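Local coordinates for glycosyl hydrolase family 2, TIM barrel domain protein (Parabacteroides merdae ATCC 43184, PDB 6DXU) that probably hydrolyses beta-glucuronides, as a gut bacterial beta-glucuronidase of glycoside hydrolase family 2, at residues Asp180-Asn185 with Pro390-Gly395; Thr465-Cys470 with Asp478-Ser483. One frame throughout, in Å; residues are numbered along the deposited sequence.

Contact 1 of 2, residues Asp180-Asn185 with Pro390-Gly395; sequences DLADFN and PWCRGG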
loop_
_atom_site.group_PDB
_atom_site.type_symbol
_atom_site.label_atom_id
_atom_site.label_comp_id
_atom_site.label_asym_id
_atom_site.label_seq_id
_atom_site.Cartn_x
_atom_site.Cartn_y
_atom_site.Cartn_z
ATOM N N ASP D 180 -5.948 21.734 -16.316
ATOM C CA ASP D 180 -7.048 21.863 -17.267
ATOM C C ASP D 180 -7.588 23.282 -17.352
ATOM O O ASP D 180 -8.455 23.546 -18.186
ATOM C CB ASP D 180 -8.187 20.888 -16.900
ATOM C CG ASP D 180 -7.869 19.449 -17.314
ATOM O OD1 ASP D 180 -7.834 19.177 -18.535
ATOM O OD2 ASP D 180 -7.615 18.608 -16.432
ATOM N N LEU D 181 -7.124 24.201 -16.504
ATOM C CA LEU D 181 -7.467 25.604 -16.720
ATOM C C LEU D 181 -6.703 26.201 -17.893
ATOM O O LEU D 181 -7.036 27.301 -18.343
ATOM C CB LEU D 181 -7.177 26.420 -15.456
ATOM C CG LEU D 181 -7.959 25.975 -14.214
ATOM C CD1 LEU D 181 -7.472 26.718 -12.975
ATOM C CD2 LEU D 181 -9.442 26.198 -14.403
ATOM N N ALA D 182 -5.686 25.508 -18.383
ATOM C CA ALA D 182 -4.832 26.053 -19.424
ATOM C C ALA D 182 -5.596 26.175 -20.741
ATOM O O ALA D 182 -6.592 25.481 -20.988
ATOM C CB ALA D 182 -3.588 25.181 -19.611
ATOM N N ASP D 183 -5.121 27.101 -21.574
ATOM C CA ASP D 183 -5.688 27.433 -22.888
ATOM C C ASP D 183 -5.128 26.542 -23.991
ATOM O O ASP D 183 -4.778 27.021 -25.073
ATOM C CB ASP D 183 -5.428 28.913 -23.179
ATOM C CG ASP D 183 -6.164 29.438 -24.433
ATOM O OD1 ASP D 183 -7.282 28.965 -24.753
ATOM O OD2 ASP D 183 -5.600 30.329 -25.106
ATOM N N PHE D 184 -5.007 25.237 -23.739
ATOM C CA PHE D 184 -4.612 24.286 -24.775
ATOM C C PHE D 184 -5.083 22.909 -24.336
ATOM O O PHE D 184 -5.358 22.680 -23.156
ATOM C CB PHE D 184 -3.094 24.299 -25.052
ATOM C CG PHE D 184 -2.222 23.884 -23.873
ATOM C CD1 PHE D 184 -1.795 24.824 -22.943
ATOM C CD2 PHE D 184 -1.808 22.567 -23.722
ATOM C CE1 PHE D 184 -0.989 24.453 -21.877
ATOM C CE2 PHE D 184 -1.003 22.180 -22.640
ATOM C CZ PHE D 184 -0.599 23.128 -21.720
ATOM N N ASN D 185 -5.196 22.002 -25.300
ATOM C CA ASN D 185 -5.634 20.646 -25.002
ATOM C C ASN D 185 -4.520 19.855 -24.345
ATOM O O ASN D 185 -3.374 19.872 -24.810
ATOM C CB ASN D 185 -6.059 19.919 -26.272
ATOM C CG ASN D 185 -7.253 20.562 -26.923
ATOM O OD1 ASN D 185 -8.323 20.618 -26.342
ATOM N ND2 ASN D 185 -7.071 21.051 -28.132
ATOM N N PRO D 390 5.408 22.433 -18.039
ATOM C CA PRO D 390 3.987 22.800 -18.076
ATOM C C PRO D 390 3.375 23.085 -16.718
ATOM O O PRO D 390 2.252 22.657 -16.469
ATOM C CB PRO D 390 3.325 21.569 -18.718
ATOM C CG PRO D 390 4.218 20.436 -18.357
ATOM C CD PRO D 390 5.620 21.001 -18.318
ATOM N N TRP D 391 4.075 23.794 -15.834
ATOM C CA TRP D 391 3.450 24.301 -14.613
ATOM C C TRP D 391 2.694 25.559 -15.026
ATOM O O TRP D 391 3.215 26.678 -14.972
ATOM C CB TRP D 391 4.484 24.572 -13.526
ATOM C CG TRP D 391 3.876 24.987 -12.194
ATOM C CD1 TRP D 391 2.594 24.751 -11.758
ATOM C CD2 TRP D 391 4.514 25.736 -11.155
ATOM N NE1 TRP D 391 2.412 25.283 -10.515
ATOM C CE2 TRP D 391 3.574 25.891 -10.113
ATOM C CE3 TRP D 391 5.800 26.267 -10.991
ATOM C CZ2 TRP D 391 3.870 26.572 -8.931
ATOM C CZ3 TRP D 391 6.094 26.942 -9.812
ATOM C CH2 TRP D 391 5.137 27.081 -8.796
ATOM N N CYS D 392 1.444 25.365 -15.455
ATOM C CA CYS D 392 0.696 26.355 -16.228
ATOM C C CYS D 392 -0.702 26.532 -15.639
ATOM O O CYS D 392 -1.617 25.793 -16.004
ATOM C CB CYS D 392 0.643 25.910 -17.688
ATOM S SG CYS D 392 -0.213 27.038 -18.824
ATOM N N ARG D 393 -0.854 27.537 -14.767
ATOM C CA ARG D 393 -2.102 27.896 -14.087
ATOM C C ARG D 393 -2.493 26.934 -12.973
ATOM O O ARG D 393 -2.029 25.786 -12.928
ATOM C CB ARG D 393 -3.269 28.007 -15.078
ATOM C CG ARG D 393 -3.030 29.003 -16.198
ATOM C CD ARG D 393 -4.241 29.089 -17.126
ATOM N NE ARG D 393 -4.011 30.120 -18.136
ATOM C CZ ARG D 393 -4.846 30.411 -19.130
ATOM N NH1 ARG D 393 -5.982 29.744 -19.276
ATOM N NH2 ARG D 393 -4.535 31.378 -19.980
ATOM N N GLY D 394 -3.348 27.408 -12.057
ATOM C CA GLY D 394 -4.092 26.565 -11.149
ATOM C C GLY D 394 -3.674 26.680 -9.692
ATOM O O GLY D 394 -4.491 26.409 -8.803
ATOM N N GLY D 395 -2.425 27.062 -9.428
ATOM C CA GLY D 395 -1.919 27.077 -8.060
ATOM C C GLY D 395 -0.763 26.109 -7.867
ATOM O O GLY D 395 0.215 26.149 -8.626
#
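Arg393 reaches across to the backbone of the 180-185 loop and makes the one hydrogen bond between the two segments: its NH1 donates to the carbonyl O of Leu181 over 2.8 Å. The oxygen lies close to the guanidinium plane, at its edge, while the bond is bent, 148° at the hydrogen, and the donor is tilted from the carbonyl plane. An extended chain from CG to NE carries the guanidinium past the CA of Ala182, with CD 3.9 Å from that atom, and brings one face of the group against the backbone N of Asp183. The same carbonyl oxygen also accepts from Ser59 OG of the second subunit, so two donors grip it. Through NE the same guanidinium makes a salt bridge to Glu430; the Asp183 carboxylate makes one to Arg601 and a hydrogen bond with Thr598.

Apolar contacts flank this bond. Leu181 lays CD1 against the bare CA of Gly394 at 3.8 Å. Cys392 holds SG anti to the backbone N (chi1 -178°), which lays the sulfur against both the methyl of Ala182, 3.9 Å from SG to CB, and the edge of the Phe184 ring, 4.1 Å from SG to CE1, a sulfur-aromatic contact lying near the ring plane.

Within 390-395, the indole NE1 of Trp391 donates to Gly395 O at 3.0 Å, a side-chain-to-backbone bond inside the loop. The contact joins two loops of different domains: 180-185 runs between strands 162-169 and 194-199 of the sugar-binding domain, whereas 390-395 follows strand 384-388 of the TIM barrel and leads to helix 399-416, with Trp391 packed on helix 442-459.

Contact 2 of 2, residues Thr465-Cys470 with Asp478-Ser483; sequences TAIRRC and DVYSPS
Thr465 and Asp478 clasp each other at the N-terminal end of the parallel pairing, just ahead of strand 479-481. Thr465 N donates almost straight (174°) to Asp478 OD2 at 2.8 Å, using the anti side of the carboxylate, and Asp478 N returns a bond to Thr465 OG1 at 3.1 Å. That hydroxyl sits between its backbone N and carbonyl carbon (chi1 65°), within reach of the amide.

From there the backbones run on at 12° to each other. Val479 N bonds to Thr465 O, Ser481 N to Ile467 O, and Arg469 N to Ser481 O at 2.8 Å. On one face of the sheet, Ile467 brings CG1 to the ring edge of Tyr480, 3.8 Å from CD1. The tyrosine, its ring carried anti to the backbone N (chi1 -178°), reaches past the strand end, where its OH accepts from Cys470 N at 2.9 Å. On the other face Ala466 CB meets Val479 CB at 4.0 Å. Beyond the strand ends a water in the guanidinium plane of Arg468 bridges its NH2 and Ser483 OG.

Partners outside the pair hold the polar ends. His457 bonds to Asp478 OD2 and His453 to Thr465 OG1; Arg468 pairs with Glu430 and donates to Val513 O, Arg469 pairs with Asp432, and Ser483 OG bonds to Glu543 N. Strands 464-468 and 479-481 are neighbours in the TIM barrel wall, with strand 422-429 next to 464-468 and helix 442-459 packed against Thr465, Ile467 and Asp478.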
loop_
_atom_site.group_PDB
_atom_site.type_symbol
_atom_site.label_atom_id
_atom_site.label_comp_id
_atom_site.label_asym_id
_atom_site.label_seq_id
_atom_site.Cartn_x
_atom_site.Cartn_y
_atom_site.Cartn_z
ATOM N N THR D 465 16.930 31.287 -16.200
ATOM C CA THR D 465 15.566 30.859 -15.901
ATOM C C THR D 465 14.590 32.000 -16.178
ATOM O O THR D 465 14.950 33.184 -16.146
ATOM C CB THR D 465 15.412 30.402 -14.443
ATOM O OG1 THR D 465 15.626 31.518 -13.570
ATOM C CG2 THR D 465 16.395 29.288 -14.102
ATOM N N ALA D 466 13.333 31.637 -16.415
ATOM C CA ALA D 466 12.306 32.645 -16.660
ATOM C C ALA D 466 10.936 32.104 -16.285
ATOM O O ALA D 466 10.726 30.891 -16.209
ATOM C CB ALA D 466 12.282 33.098 -18.129
ATOM N N ILE D 467 9.993 33.031 -16.072
ATOM C CA ILE D 467 8.566 32.726 -15.997
ATOM C C ILE D 467 7.809 33.844 -16.698
ATOM O O ILE D 467 8.362 34.906 -16.998
ATOM C CB ILE D 467 8.037 32.580 -14.554
ATOM C CG1 ILE D 467 8.256 33.873 -13.757
ATOM C CG2 ILE D 467 8.665 31.393 -13.853
ATOM C CD1 ILE D 467 7.677 33.801 -12.323
ATOM N N ARG D 468 6.518 33.598 -16.939
ATOM C CA ARG D 468 5.609 34.591 -17.501
ATOM C C ARG D 468 4.413 34.796 -16.574
ATOM O O ARG D 468 3.776 33.827 -16.139
ATOM C CB ARG D 468 5.120 34.180 -18.894
ATOM C CG ARG D 468 4.181 35.211 -19.498
ATOM C CD ARG D 468 3.599 34.801 -20.855
ATOM N NE ARG D 468 2.647 35.836 -21.243
ATOM C CZ ARG D 468 1.390 35.884 -20.821
ATOM N NH1 ARG D 468 0.910 34.919 -20.037
ATOM N NH2 ARG D 468 0.610 36.896 -21.189
ATOM N N ARG D 469 4.126 36.063 -16.273
ATOM C CA ARG D 469 2.955 36.539 -15.531
ATOM C C ARG D 469 2.778 35.827 -14.182
ATOM O O ARG D 469 1.878 35.009 -13.968
ATOM C CB ARG D 469 1.668 36.432 -16.355
ATOM C CG ARG D 469 0.619 37.435 -15.849
ATOM C CD ARG D 469 -0.783 37.073 -16.302
ATOM N NE ARG D 469 -1.451 36.239 -15.307
ATOM C CZ ARG D 469 -2.743 35.936 -15.344
ATOM N NH1 ARG D 469 -3.500 36.404 -16.333
ATOM N NH2 ARG D 469 -3.270 35.155 -14.400
ATOM N N CYS D 470 3.650 36.196 -13.254
ATOM C CA CYS D 470 3.411 35.904 -11.838
ATOM C C CYS D 470 4.198 36.965 -11.066
ATOM O O CYS D 470 5.363 36.763 -10.719
ATOM C CB CYS D 470 3.823 34.491 -11.459
ATOM S SG CYS D 470 3.371 34.076 -9.754
ATOM N N ASP D 478 15.676 34.640 -13.387
ATOM C CA ASP D 478 16.645 35.508 -14.059
ATOM C C ASP D 478 15.960 36.499 -14.992
ATOM O O ASP D 478 16.303 37.685 -15.008
ATOM C CB ASP D 478 17.645 34.669 -14.852
ATOM C CG ASP D 478 18.463 33.754 -13.971
ATOM O OD1 ASP D 478 18.947 34.225 -12.929
ATOM O OD2 ASP D 478 18.629 32.570 -14.318
ATOM N N VAL D 479 15.004 36.022 -15.792
ATOM C CA VAL D 479 14.349 36.793 -16.848
ATOM C C VAL D 479 12.843 36.710 -16.620
ATOM O O VAL D 479 12.326 35.650 -16.266
ATOM C CB VAL D 479 14.729 36.252 -18.245
ATOM C CG1 VAL D 479 13.887 36.903 -19.360
ATOM C CG2 VAL D 479 16.234 36.414 -18.518
ATOM N N TYR D 480 12.140 37.829 -16.779
ATOM C CA TYR D 480 10.721 37.887 -16.446
ATOM C C TYR D 480 9.912 38.487 -17.591
ATOM O O TYR D 480 10.345 39.453 -18.223
ATOM C CB TYR D 480 10.481 38.708 -15.177
ATOM C CG TYR D 480 9.024 38.732 -14.780
ATOM C CD1 TYR D 480 8.448 37.637 -14.143
ATOM C CD2 TYR D 480 8.224 39.848 -15.035
ATOM C CE1 TYR D 480 7.105 37.641 -13.788
ATOM C CE2 TYR D 480 6.878 39.864 -14.674
ATOM C CZ TYR D 480 6.330 38.753 -14.054
ATOM O OH TYR D 480 5.002 38.740 -13.689
ATOM N N SER D 481 8.739 37.903 -17.858
ATOM C CA SER D 481 7.759 38.470 -18.782
ATOM C C SER D 481 6.464 38.804 -18.061
ATOM O O SER D 481 5.882 37.931 -17.402
ATOM C CB SER D 481 7.441 37.505 -19.936
ATOM O OG SER D 481 6.522 38.109 -20.849
ATOM N N PRO D 482 5.979 40.038 -18.160
ATOM C CA PRO D 482 4.620 40.336 -17.703
ATOM C C PRO D 482 3.598 39.975 -18.770
ATOM O O PRO D 482 3.957 39.432 -19.820
ATOM C CB PRO D 482 4.666 41.849 -17.464
ATOM C CG PRO D 482 5.575 42.317 -18.586
ATOM C CD PRO D 482 6.655 41.231 -18.696
ATOM N N SER D 483 2.333 40.301 -18.520
ATOM C CA SER D 483 1.271 40.164 -19.504
ATOM C C SER D 483 1.044 41.519 -20.167
ATOM O O SER D 483 0.665 42.484 -19.494
ATOM C CB SER D 483 -0.013 39.661 -18.842
ATOM O OG SER D 483 -1.072 39.586 -19.776
HETATM O O HOH W 1 -2.150 36.829 -19.784
#

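Both contacts are buried, yet one joins two domains and the other two barrel strands. Contact 2 lies wholly within the TIM barrel, where the adjacent strands are joined by repeating backbone bonds; contact 1 ties a barrel loop to a loop of the sugar-binding domain, with one arginine bond and sulfur, methyl and ring packing in place of strand pairing. A second subunit also reaches contact 1, whereas contact 2 is touched by no other chain. Their centres are about 16 Å apart and they do not touch, but Glu430 takes a salt bridge from Arg393 in contact 1 and another from Arg468 in contact 2. Helix 442-459 touches a residue of each, Trp391 in the 390-395 loop and Ile467.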